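Local structure of fucose-specific lectin (Aleuria aurantia, 6GKE) at residues Ile251-Arg256 against Trp298-Val303; Arg226-Trp229 against Glu235-Glu238; Val25-Leu30 against Val285-Trp290; Ala170-Ile173 against Arg177-Ile180. The protein binds L-fucose, with strongest preference for alpha-1,6-linked core fucose on glycoproteins, through five sites set between the blades of a six-bladed beta-propeller. The protein carries 1 engineered substitution. All blocks are in the same frame, centred on the assembly; numbering follows the deposited sequence.

Contacts 1 and 2 meet at one fucose site between two propeller blades: R226 and E238 of contact 2 and W298 of contact 1 all hydrogen-bond the same sugar, and W298 CZ2 packs 3.4 Å from E238 OE2. The two are also tied through the backbone, with I251 N 2.8 Å from L236 O. Contact 3 touches contact 1, since strands 286-293 and 297-300 are neighbours in one sheet and G301 N lies 2.8 Å from Q289 O. Contact 4 belongs to a different fucose site; its nearest atoms are about 6 Å from contact 2, and its centre is about 25 Å from that of contact 3, across the chain's centre.

Contact 1 (Ile251-Arg256 against Trp298-Val303); sequences IKDASR and WSIGAV. With FUC (alpha-L-fucopyranose), chain G.
I251 lies over one face of the W298 indole, with CD1 3.7 Å from the centroid of the six-membered ring and 22° off its normal, a CH-pi contact displaced toward the rim. The branches divide the ring between them: CG2 rests on W298 CB and CG, while CG1, held beside the backbone N (chi1 -66°), carries CD1 out to CE2 and CZ2. This is a joint between neighbouring blades of the six-bladed beta-propeller, where I251 comes from the outermost strand of one blade and W298 from strand 297-300, outermost in the next. I251 also packs on L236, Y228 and W290. With I251 over one face, the indole turns its edge to fucose, and NE1 donates to O3 of the sugar in the ring plane at 2.9 Å, almost straight at 172°. E238 and R226 bind the same fucose, and W292 meets the W298 ring edge-to-face.

No direct hydrogen bond joins the two segments; two waters bridge them instead. One donates to both K252 O and W298 O, and the other accepts a hydrogen bond from I300 N and donates one to D253 OD2. The remaining carboxylate oxygen, D253 OD1, closes an Asx turn by accepting from S255 N at 2.9 Å and also from S255 OG, both donors arriving from the same face of the carboxylate. At the far end I300 CD1 sits 3.6 Å above the centre of the R256 guanidinium, and I300 CG2 reaches NH1 at 3.5 Å.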
# COMPACT_ATOMS: atom_id res chain seq x y z
N ILE A 251 -23.90 -3.26 -2.53
CA ILE A 251 -23.91 -3.05 -1.10
C ILE A 251 -23.07 -1.80 -0.85
O ILE A 251 -21.87 -1.82 -1.10
CB ILE A 251 -23.34 -4.27 -0.36
CG1 ILE A 251 -24.25 -5.49 -0.54
CG2 ILE A 251 -23.09 -3.95 1.11
CD1 ILE A 251 -23.59 -6.79 -0.16
N LYS A 252 -23.72 -0.72 -0.43
CA LYS A 252 -23.03 0.55 -0.37
C LYS A 252 -23.67 1.45 0.69
O LYS A 252 -24.78 1.21 1.16
CB LYS A 252 -23.01 1.22 -1.74
CG LYS A 252 -24.36 1.61 -2.31
CD LYS A 252 -24.22 2.14 -3.71
CE LYS A 252 -25.53 2.53 -4.36
NZ LYS A 252 -25.31 2.99 -5.76
N ASP A 253 -22.91 2.49 1.02
CA ASP A 253 -23.24 3.50 2.01
C ASP A 253 -23.04 4.85 1.33
O ASP A 253 -21.93 5.18 0.93
CB ASP A 253 -22.33 3.30 3.23
CG ASP A 253 -22.46 4.33 4.33
OD1 ASP A 253 -23.09 5.38 4.10
OD2 ASP A 253 -21.91 4.08 5.42
N ALA A 254 -24.12 5.62 1.19
CA ALA A 254 -24.08 6.89 0.46
C ALA A 254 -23.08 7.86 1.10
O ALA A 254 -22.51 8.71 0.41
CB ALA A 254 -25.46 7.49 0.39
N SER A 255 -22.86 7.73 2.42
CA SER A 255 -21.96 8.63 3.16
C SER A 255 -20.49 8.21 3.03
O SER A 255 -19.60 8.99 3.35
CB SER A 255 -22.36 8.70 4.61
OG SER A 255 -21.93 7.55 5.33
N ARG A 256 -20.25 6.97 2.57
CA ARG A 256 -18.91 6.41 2.43
C ARG A 256 -18.80 5.71 1.08
O ARG A 256 -18.70 4.49 1.01
CB ARG A 256 -18.60 5.46 3.58
CG ARG A 256 -18.48 6.17 4.92
CD ARG A 256 -18.06 5.24 6.04
NE ARG A 256 -16.76 4.64 5.82
CZ ARG A 256 -16.20 3.76 6.64
NH1 ARG A 256 -16.80 3.45 7.77
NH2 ARG A 256 -15.04 3.19 6.32
N TRP A 298 -27.35 -4.05 5.56
CA TRP A 298 -25.90 -3.96 5.44
C TRP A 298 -25.37 -2.65 6.02
O TRP A 298 -25.93 -1.58 5.79
CB TRP A 298 -25.50 -4.05 3.97
CG TRP A 298 -25.67 -5.40 3.36
CD1 TRP A 298 -26.70 -5.83 2.57
CD2 TRP A 298 -24.78 -6.51 3.50
NE1 TRP A 298 -26.48 -7.12 2.19
CE2 TRP A 298 -25.32 -7.57 2.75
CE3 TRP A 298 -23.56 -6.70 4.17
CZ2 TRP A 298 -24.69 -8.81 2.66
CZ3 TRP A 298 -22.93 -7.92 4.07
CH2 TRP A 298 -23.49 -8.96 3.32
N SER A 299 -24.23 -2.73 6.70
CA SER A 299 -23.52 -1.55 7.18
C SER A 299 -22.03 -1.88 7.30
O SER A 299 -21.65 -3.04 7.34
CB SER A 299 -24.07 -1.07 8.50
OG SER A 299 -23.95 -2.07 9.49
N ILE A 300 -21.21 -0.83 7.35
CA ILE A 300 -19.79 -1.00 7.64
C ILE A 300 -19.63 -1.15 9.15
O ILE A 300 -20.11 -0.31 9.92
CB ILE A 300 -18.96 0.16 7.05
CG1 ILE A 300 -19.10 0.22 5.53
CG2 ILE A 300 -17.50 0.04 7.48
CD1 ILE A 300 -18.58 1.49 4.91
N GLY A 301 -18.97 -2.23 9.57
CA GLY A 301 -18.82 -2.57 10.98
C GLY A 301 -17.54 -2.03 11.59
O GLY A 301 -16.89 -1.13 11.06
N ALA A 302 -17.17 -2.62 12.73
CA ALA A 302 -15.99 -2.22 13.49
C ALA A 302 -14.72 -2.54 12.70
O ALA A 302 -14.65 -3.54 11.99
CB ALA A 302 -15.98 -2.91 14.83
N VAL A 303 -13.71 -1.68 12.85
CA VAL A 303 -12.43 -1.85 12.17
C VAL A 303 -11.66 -2.97 12.87
O VAL A 303 -11.63 -3.06 14.09
CB VAL A 303 -11.62 -0.54 12.14
CG1 VAL A 303 -10.24 -0.73 11.52
CG2 VAL A 303 -12.37 0.57 11.43
C1 FUC G . -31.08 -11.24 1.34
C2 FUC G . -30.17 -10.34 0.53
C3 FUC G . -29.17 -9.62 1.44
C4 FUC G . -28.42 -10.63 2.31
C5 FUC G . -29.45 -11.46 3.07
C6 FUC G . -28.83 -12.53 3.97
O1 FUC G . -31.93 -10.43 2.16
O2 FUC G . -30.97 -9.39 -0.19
O3 FUC G . -28.30 -8.81 0.65
O4 FUC G . -27.63 -11.53 1.53
O5 FUC G . -30.31 -12.13 2.15
O HOH W 1 -25.09 0.62 4.02
O HOH W 2 -22.41 1.80 6.87

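Contact 2 (Arg226-Trp229 against Glu235-Glu238); sequences RVYW and ELYE. With FUC (alpha-L-fucopyranose), chain G.
W229 and Y237 form a hydrogen-bonded pair where R226-W229 and E235-E238 run antiparallel, W229 N giving to Y237 O at 3.0 Å and Y237 N to W229 O at 2.9 Å; Y228 and E238 are the adjoining non-hydrogen-bonded pair.

Packing differs on the two faces of the sheet. On one, Y237 CB sits over the five-membered ring of W229, 3.5 Å from its centroid, as a CH-pi contact; though the ring planes are only 4° apart, the offset leaves little ring-on-ring overlap. On the other, the Y228 ring runs alongside the E238 chain, CE1 against CG.

Polar contacts gather at the end of E238, which extends from a CG anti to the backbone N (chi1 -178°). E238 OE2 takes a weak bond from Y228 OH and a firmer one from fucose O4 at 2.7 Å, while OE1 accepts from fucose O3 at 2.6 Å. R226 reaches the sugar with its guanidinium edge, NE to O4 at 2.8 Å and NH2 to the ring oxygen O5 at 2.9 Å. R226 and E238, on adjacent strands of a beta hairpin, with W298 of the next blade, supply the polar grip of one of the lectin's five inter-blade fucose sites.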
# COMPACT_ATOMS: atom_id res chain seq x y z
N ARG A 226 -24.80 -16.76 -1.74
CA ARG A 226 -24.48 -15.37 -2.01
C ARG A 226 -23.10 -15.32 -2.65
O ARG A 226 -22.15 -15.92 -2.14
CB ARG A 226 -24.50 -14.51 -0.74
CG ARG A 226 -25.81 -14.54 0.03
CD ARG A 226 -26.97 -13.91 -0.71
NE ARG A 226 -28.19 -13.88 0.09
CZ ARG A 226 -29.13 -14.84 0.09
NH1 ARG A 226 -29.03 -15.88 -0.71
NH2 ARG A 226 -30.16 -14.73 0.91
N VAL A 227 -23.00 -14.61 -3.78
CA VAL A 227 -21.75 -14.41 -4.49
C VAL A 227 -21.44 -12.91 -4.42
O VAL A 227 -22.29 -12.09 -4.76
CB VAL A 227 -21.84 -14.90 -5.94
CG1 VAL A 227 -20.53 -14.73 -6.68
CG2 VAL A 227 -22.30 -16.35 -6.01
N TYR A 228 -20.22 -12.59 -3.98
CA TYR A 228 -19.75 -11.23 -3.81
C TYR A 228 -18.64 -10.94 -4.81
O TYR A 228 -17.79 -11.80 -5.06
CB TYR A 228 -19.21 -10.99 -2.39
CG TYR A 228 -20.28 -11.19 -1.36
CD1 TYR A 228 -21.25 -10.22 -1.16
CD2 TYR A 228 -20.39 -12.38 -0.66
CE1 TYR A 228 -22.30 -10.42 -0.29
CE2 TYR A 228 -21.44 -12.59 0.22
CZ TYR A 228 -22.40 -11.62 0.40
OH TYR A 228 -23.46 -11.86 1.23
N TRP A 229 -18.62 -9.72 -5.34
CA TRP A 229 -17.46 -9.30 -6.11
C TRP A 229 -17.24 -7.80 -5.93
O TRP A 229 -18.16 -7.03 -5.71
CB TRP A 229 -17.55 -9.68 -7.59
CG TRP A 229 -18.71 -9.13 -8.36
CD1 TRP A 229 -18.77 -7.97 -9.07
CD2 TRP A 229 -19.97 -9.79 -8.55
NE1 TRP A 229 -20.00 -7.86 -9.68
CE2 TRP A 229 -20.75 -8.96 -9.39
CE3 TRP A 229 -20.51 -10.99 -8.09
CZ2 TRP A 229 -22.03 -9.32 -9.78
CZ3 TRP A 229 -21.78 -11.34 -8.48
CH2 TRP A 229 -22.53 -10.52 -9.31
N GLU A 235 -17.89 -0.15 -5.78
CA GLU A 235 -18.78 -0.69 -4.76
C GLU A 235 -18.80 -2.23 -4.85
O GLU A 235 -18.59 -2.83 -5.90
CB GLU A 235 -20.20 -0.15 -4.91
CG GLU A 235 -20.32 1.36 -4.86
CD GLU A 235 -19.99 2.06 -3.55
OE1 GLU A 235 -19.56 1.40 -2.58
OE2 GLU A 235 -20.17 3.30 -3.51
N LEU A 236 -19.07 -2.83 -3.69
CA LEU A 236 -19.31 -4.26 -3.54
C LEU A 236 -20.63 -4.64 -4.22
O LEU A 236 -21.63 -3.94 -4.06
CB LEU A 236 -19.36 -4.56 -2.04
CG LEU A 236 -19.66 -6.00 -1.64
CD1 LEU A 236 -18.58 -6.95 -2.14
CD2 LEU A 236 -19.81 -6.11 -0.13
N TYR A 237 -20.62 -5.78 -4.92
CA TYR A 237 -21.81 -6.38 -5.51
C TYR A 237 -22.13 -7.70 -4.82
O TYR A 237 -21.21 -8.44 -4.43
CB TYR A 237 -21.62 -6.66 -7.00
CG TYR A 237 -21.63 -5.42 -7.85
CD1 TYR A 237 -20.50 -4.62 -7.93
CD2 TYR A 237 -22.76 -5.03 -8.56
CE1 TYR A 237 -20.49 -3.46 -8.69
CE2 TYR A 237 -22.76 -3.88 -9.34
CZ TYR A 237 -21.62 -3.09 -9.40
OH TYR A 237 -21.62 -1.96 -10.16
N GLU A 238 -23.42 -8.01 -4.75
CA GLU A 238 -23.90 -9.31 -4.29
C GLU A 238 -24.93 -9.84 -5.28
O GLU A 238 -25.87 -9.12 -5.64
CB GLU A 238 -24.57 -9.20 -2.92
CG GLU A 238 -25.06 -10.53 -2.36
CD GLU A 238 -26.00 -10.36 -1.19
OE1 GLU A 238 -27.14 -9.88 -1.43
OE2 GLU A 238 -25.62 -10.69 -0.04
C1 FUC G . -31.08 -11.24 1.34
C2 FUC G . -30.17 -10.34 0.53
C3 FUC G . -29.17 -9.62 1.44
C4 FUC G . -28.42 -10.63 2.31
C5 FUC G . -29.45 -11.46 3.07
C6 FUC G . -28.83 -12.53 3.97
O1 FUC G . -31.93 -10.43 2.16
O2 FUC G . -30.97 -9.39 -0.19
O3 FUC G . -28.30 -8.81 0.65
O4 FUC G . -27.63 -11.53 1.53
O5 FUC G . -30.31 -12.13 2.15

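Contact 3 (Val25-Leu30 against Val285-Trp290); sequences VYFQDL and VSLQQW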
# COMPACT_ATOMS: atom_id res chain seq x y z
N VAL A 25 -10.01 -13.75 10.89
CA VAL A 25 -9.63 -13.19 9.61
C VAL A 25 -8.10 -13.21 9.53
O VAL A 25 -7.41 -12.97 10.52
CB VAL A 25 -10.25 -11.80 9.38
CG1 VAL A 25 -9.84 -10.79 10.42
CG2 VAL A 25 -9.99 -11.28 7.98
N TYR A 26 -7.61 -13.55 8.33
CA TYR A 26 -6.20 -13.74 8.02
C TYR A 26 -5.80 -12.72 6.96
O TYR A 26 -6.52 -12.48 5.99
CB TYR A 26 -5.94 -15.17 7.53
CG TYR A 26 -6.37 -16.17 8.56
CD1 TYR A 26 -5.58 -16.44 9.66
CD2 TYR A 26 -7.63 -16.73 8.51
CE1 TYR A 26 -6.02 -17.27 10.68
CE2 TYR A 26 -8.09 -17.56 9.52
CZ TYR A 26 -7.29 -17.82 10.62
OH TYR A 26 -7.77 -18.58 11.64
N PHE A 27 -4.62 -12.13 7.17
CA PHE A 27 -4.07 -11.13 6.27
C PHE A 27 -2.55 -11.19 6.38
O PHE A 27 -2.02 -11.80 7.31
CB PHE A 27 -4.60 -9.74 6.62
CG PHE A 27 -4.18 -9.23 7.98
CD1 PHE A 27 -4.91 -9.52 9.12
CD2 PHE A 27 -3.02 -8.48 8.12
CE1 PHE A 27 -4.50 -9.05 10.37
CE2 PHE A 27 -2.61 -8.02 9.36
CZ PHE A 27 -3.35 -8.30 10.48
N GLN A 28 -1.87 -10.53 5.45
CA GLN A 28 -0.42 -10.53 5.45
C GLN A 28 0.10 -9.18 5.95
O GLN A 28 -0.47 -8.13 5.66
CB GLN A 28 0.10 -10.83 4.04
CG GLN A 28 1.58 -11.18 4.00
CD GLN A 28 1.95 -11.81 2.68
OE1 GLN A 28 1.46 -11.40 1.62
NE2 GLN A 28 2.82 -12.81 2.73
N ASP A 29 1.21 -9.25 6.68
CA ASP A 29 1.87 -8.07 7.21
C ASP A 29 3.05 -7.69 6.30
O ASP A 29 3.36 -8.34 5.30
CB ASP A 29 2.25 -8.24 8.68
CG ASP A 29 3.38 -9.22 8.98
OD1 ASP A 29 4.19 -9.49 8.08
OD2 ASP A 29 3.43 -9.68 10.15
N LEU A 30 3.72 -6.58 6.66
CA LEU A 30 4.79 -6.02 5.83
C LEU A 30 5.99 -6.96 5.74
O LEU A 30 6.78 -6.85 4.79
CB LEU A 30 5.25 -4.68 6.42
CG LEU A 30 4.17 -3.61 6.52
CD1 LEU A 30 4.74 -2.37 7.18
CD2 LEU A 30 3.60 -3.27 5.16
N VAL A 285 -3.35 1.88 6.60
CA VAL A 285 -4.13 0.94 5.80
C VAL A 285 -4.96 0.05 6.73
O VAL A 285 -4.40 -0.60 7.62
CB VAL A 285 -3.17 0.10 4.92
CG1 VAL A 285 -3.88 -1.06 4.24
CG2 VAL A 285 -2.45 0.95 3.90
N SER A 286 -6.27 0.00 6.51
CA SER A 286 -7.18 -0.61 7.48
C SER A 286 -7.90 -1.82 6.88
O SER A 286 -8.14 -1.91 5.68
CB SER A 286 -8.16 0.40 8.01
OG SER A 286 -8.96 0.95 6.97
N LEU A 287 -8.23 -2.75 7.79
CA LEU A 287 -9.06 -3.91 7.50
C LEU A 287 -10.47 -3.60 8.02
O LEU A 287 -10.68 -3.44 9.22
CB LEU A 287 -8.44 -5.13 8.17
CG LEU A 287 -9.18 -6.46 8.00
CD1 LEU A 287 -9.47 -6.78 6.54
CD2 LEU A 287 -8.37 -7.58 8.63
N GLN A 288 -11.40 -3.48 7.08
CA GLN A 288 -12.77 -3.11 7.35
C GLN A 288 -13.69 -4.27 6.96
O GLN A 288 -13.25 -5.23 6.32
CB GLN A 288 -13.18 -1.90 6.50
CG GLN A 288 -12.22 -0.73 6.55
CD GLN A 288 -12.68 0.43 7.40
OE1 GLN A 288 -13.84 0.52 7.80
NE2 GLN A 288 -11.76 1.34 7.65
N GLN A 289 -14.97 -4.16 7.31
CA GLN A 289 -15.92 -5.14 6.82
C GLN A 289 -17.32 -4.56 6.72
O GLN A 289 -17.71 -3.69 7.50
CB GLN A 289 -16.01 -6.34 7.76
CG GLN A 289 -16.63 -5.98 9.10
CD GLN A 289 -17.11 -7.22 9.80
OE1 GLN A 289 -16.51 -7.67 10.77
NE2 GLN A 289 -18.19 -7.80 9.30
N TRP A 290 -18.05 -5.08 5.73
CA TRP A 290 -19.47 -5.02 5.67
C TRP A 290 -20.05 -6.12 6.55
O TRP A 290 -19.50 -7.22 6.63
CB TRP A 290 -19.95 -5.20 4.23
CG TRP A 290 -19.59 -4.04 3.35
CD1 TRP A 290 -18.50 -3.92 2.54
CD2 TRP A 290 -20.30 -2.80 3.26
NE1 TRP A 290 -18.51 -2.71 1.92
CE2 TRP A 290 -19.60 -2.00 2.34
CE3 TRP A 290 -21.48 -2.31 3.83
CZ2 TRP A 290 -20.03 -0.71 2.00
CZ3 TRP A 290 -21.90 -1.04 3.49
CH2 TRP A 290 -21.19 -0.26 2.59
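L287 meets V25 and F27 through a single methyl, CD2, which lies 4.0 Å from V25 CG1 and 4.0 Å from F27 CD1. V25 and L287 reach toward each other tip to tip, and both methyls of the valine take part, CG2 standing 4.1 Å from L287 CD2. F27 comes in at a slant to the leucine side chain. No hydrogen bond crosses between the segments, and their closest alpha carbons, those of F27 and L287, are 8.9 Å apart, so the contact is purely apolar and rests on side-chain ends.

The leucine CG is anti to its backbone N (chi1 179°), which carries the branched end off strand 286-293 toward strand 22-28. These strands belong to the sixth and first repeats, so the contact spans the seam where the last blade of the propeller meets the first and the ring closes. I10 fills in from strand 10-15, touching both V25 and L287, and F279 adds to the packing on V25. F4 also reaches both sides: its ring meets that of F27 edge-to-face and it packs on L287.

Farther out, backbone bonds hold each strand in place, V25 with A37, F27 with R35, and L287 with V304. Next to L287 in the same strand, Q288 NE2 donates to S286 OG at 2.9 Å with the hydroxyl in the amide plane, and Q288 OE1 accepts from R256 NH2.

Contact 4 (Ala170-Ile173 against Arg177-Ile180); sequences ATAI and RLRI. With FUC (alpha-L-fucopyranose), chain F.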
# COMPACT_ATOMS: atom_id res chain seq x y z
N ALA A 170 -15.59 -20.20 -3.72
CA ALA A 170 -15.85 -21.63 -3.61
C ALA A 170 -16.71 -21.89 -2.37
O ALA A 170 -16.34 -21.50 -1.27
CB ALA A 170 -14.56 -22.41 -3.53
N THR A 171 -17.82 -22.60 -2.55
CA THR A 171 -18.68 -22.90 -1.41
C THR A 171 -19.29 -24.29 -1.56
O THR A 171 -19.66 -24.71 -2.66
CB THR A 171 -19.72 -21.78 -1.21
OG1 THR A 171 -20.45 -22.01 -0.01
CG2 THR A 171 -20.69 -21.64 -2.36
N ALA A 172 -19.40 -25.00 -0.43
CA ALA A 172 -20.12 -26.27 -0.36
C ALA A 172 -21.56 -25.96 0.04
O ALA A 172 -21.83 -25.64 1.19
CB ALA A 172 -19.46 -27.21 0.62
N ILE A 173 -22.47 -26.03 -0.94
CA ILE A 173 -23.86 -25.62 -0.73
C ILE A 173 -24.67 -26.72 -0.04
O ILE A 173 -25.80 -26.49 0.37
CB ILE A 173 -24.51 -25.18 -2.06
CG1 ILE A 173 -24.72 -26.35 -3.03
CG2 ILE A 173 -23.73 -24.04 -2.69
CD1 ILE A 173 -25.64 -26.01 -4.19
N ARG A 177 -21.79 -31.11 -2.37
CA ARG A 177 -22.39 -30.31 -3.44
C ARG A 177 -21.65 -28.98 -3.48
O ARG A 177 -21.70 -28.21 -2.51
CB ARG A 177 -23.88 -30.05 -3.21
CG ARG A 177 -24.78 -31.26 -3.38
CD ARG A 177 -26.24 -30.92 -3.13
NE ARG A 177 -26.80 -30.02 -4.13
CZ ARG A 177 -27.86 -29.24 -3.93
NH1 ARG A 177 -28.38 -29.12 -2.73
NH2 ARG A 177 -28.37 -28.56 -4.94
N LEU A 178 -20.96 -28.73 -4.60
CA LEU A 178 -19.98 -27.65 -4.68
C LEU A 178 -20.38 -26.64 -5.75
O LEU A 178 -20.86 -27.03 -6.81
CB LEU A 178 -18.60 -28.21 -5.05
CG LEU A 178 -18.17 -29.48 -4.31
CD1 LEU A 178 -16.77 -29.85 -4.74
CD2 LEU A 178 -18.26 -29.31 -2.80
N ARG A 179 -20.12 -25.36 -5.48
CA ARG A 179 -20.30 -24.31 -6.46
C ARG A 179 -19.06 -23.42 -6.46
O ARG A 179 -18.64 -22.92 -5.41
CB ARG A 179 -21.56 -23.48 -6.19
CG ARG A 179 -22.87 -24.26 -6.27
CD ARG A 179 -23.18 -24.78 -7.67
NE ARG A 179 -24.46 -25.46 -7.76
CZ ARG A 179 -24.66 -26.76 -7.53
NH1 ARG A 179 -23.66 -27.55 -7.16
NH2 ARG A 179 -25.87 -27.27 -7.69
N ILE A 180 -18.49 -23.23 -7.65
CA ILE A 180 -17.26 -22.48 -7.86
C ILE A 180 -17.58 -21.32 -8.80
O ILE A 180 -18.20 -21.53 -9.85
CB ILE A 180 -16.15 -23.36 -8.45
CG1 ILE A 180 -16.00 -24.70 -7.71
CG2 ILE A 180 -14.84 -22.58 -8.53
CD1 ILE A 180 -15.69 -24.59 -6.23
C1 FUC F . -27.75 -25.38 -10.28
C2 FUC F . -27.09 -24.13 -10.85
C3 FUC F . -27.65 -22.88 -10.16
C4 FUC F . -27.48 -23.01 -8.65
C5 FUC F . -28.22 -24.26 -8.19
C6 FUC F . -28.10 -24.49 -6.69
O1 FUC F . -29.10 -25.37 -10.71
O2 FUC F . -27.29 -24.09 -12.27
O3 FUC F . -27.05 -21.70 -10.70
O4 FUC F . -26.11 -23.16 -8.29
O5 FUC F . -27.67 -25.40 -8.85
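A fucose pocket between two blades of the propeller takes one of its walls from this beta hairpin, in which A170-I173 runs against R177-I180. I173 CD1 lies 3.6 Å above the centre of the R179 guanidinium. Having CG1 between the backbone N and the carbonyl carbon (chi1 68°) directs CD1 there, while CG2 packs on R179 CG at 3.7 Å.

With I173 against its face, R179 uses its edge for the sugar: NE donates to fucose O4 at 2.9 Å and NH2 to the ring oxygen O5 at 2.8 Å. Its remaining nitrogen, NH1, turns back to L178 O at 2.9 Å, and D195 forms a salt bridge with NH2, so several bonds fix the rotation of the group. I173 CD1 also approaches the fucose methyl C6 at 3.8 Å.

T171 and R179 exchange a reciprocal pair of backbone bonds, and I173 N adds a more bent one to R177 O (133° at the hydrogen). On the opposite face of the sheet A170 CB touches I180 CD1 at 3.6 Å, and A172 packs on L178. That face lies against the preceding blade, where A116, L118 and W120 of strand 116-120 and Y133 of strand 129-134 cover it; within its own blade, strand 177-183 is flanked by strands 168-174 and 188-194.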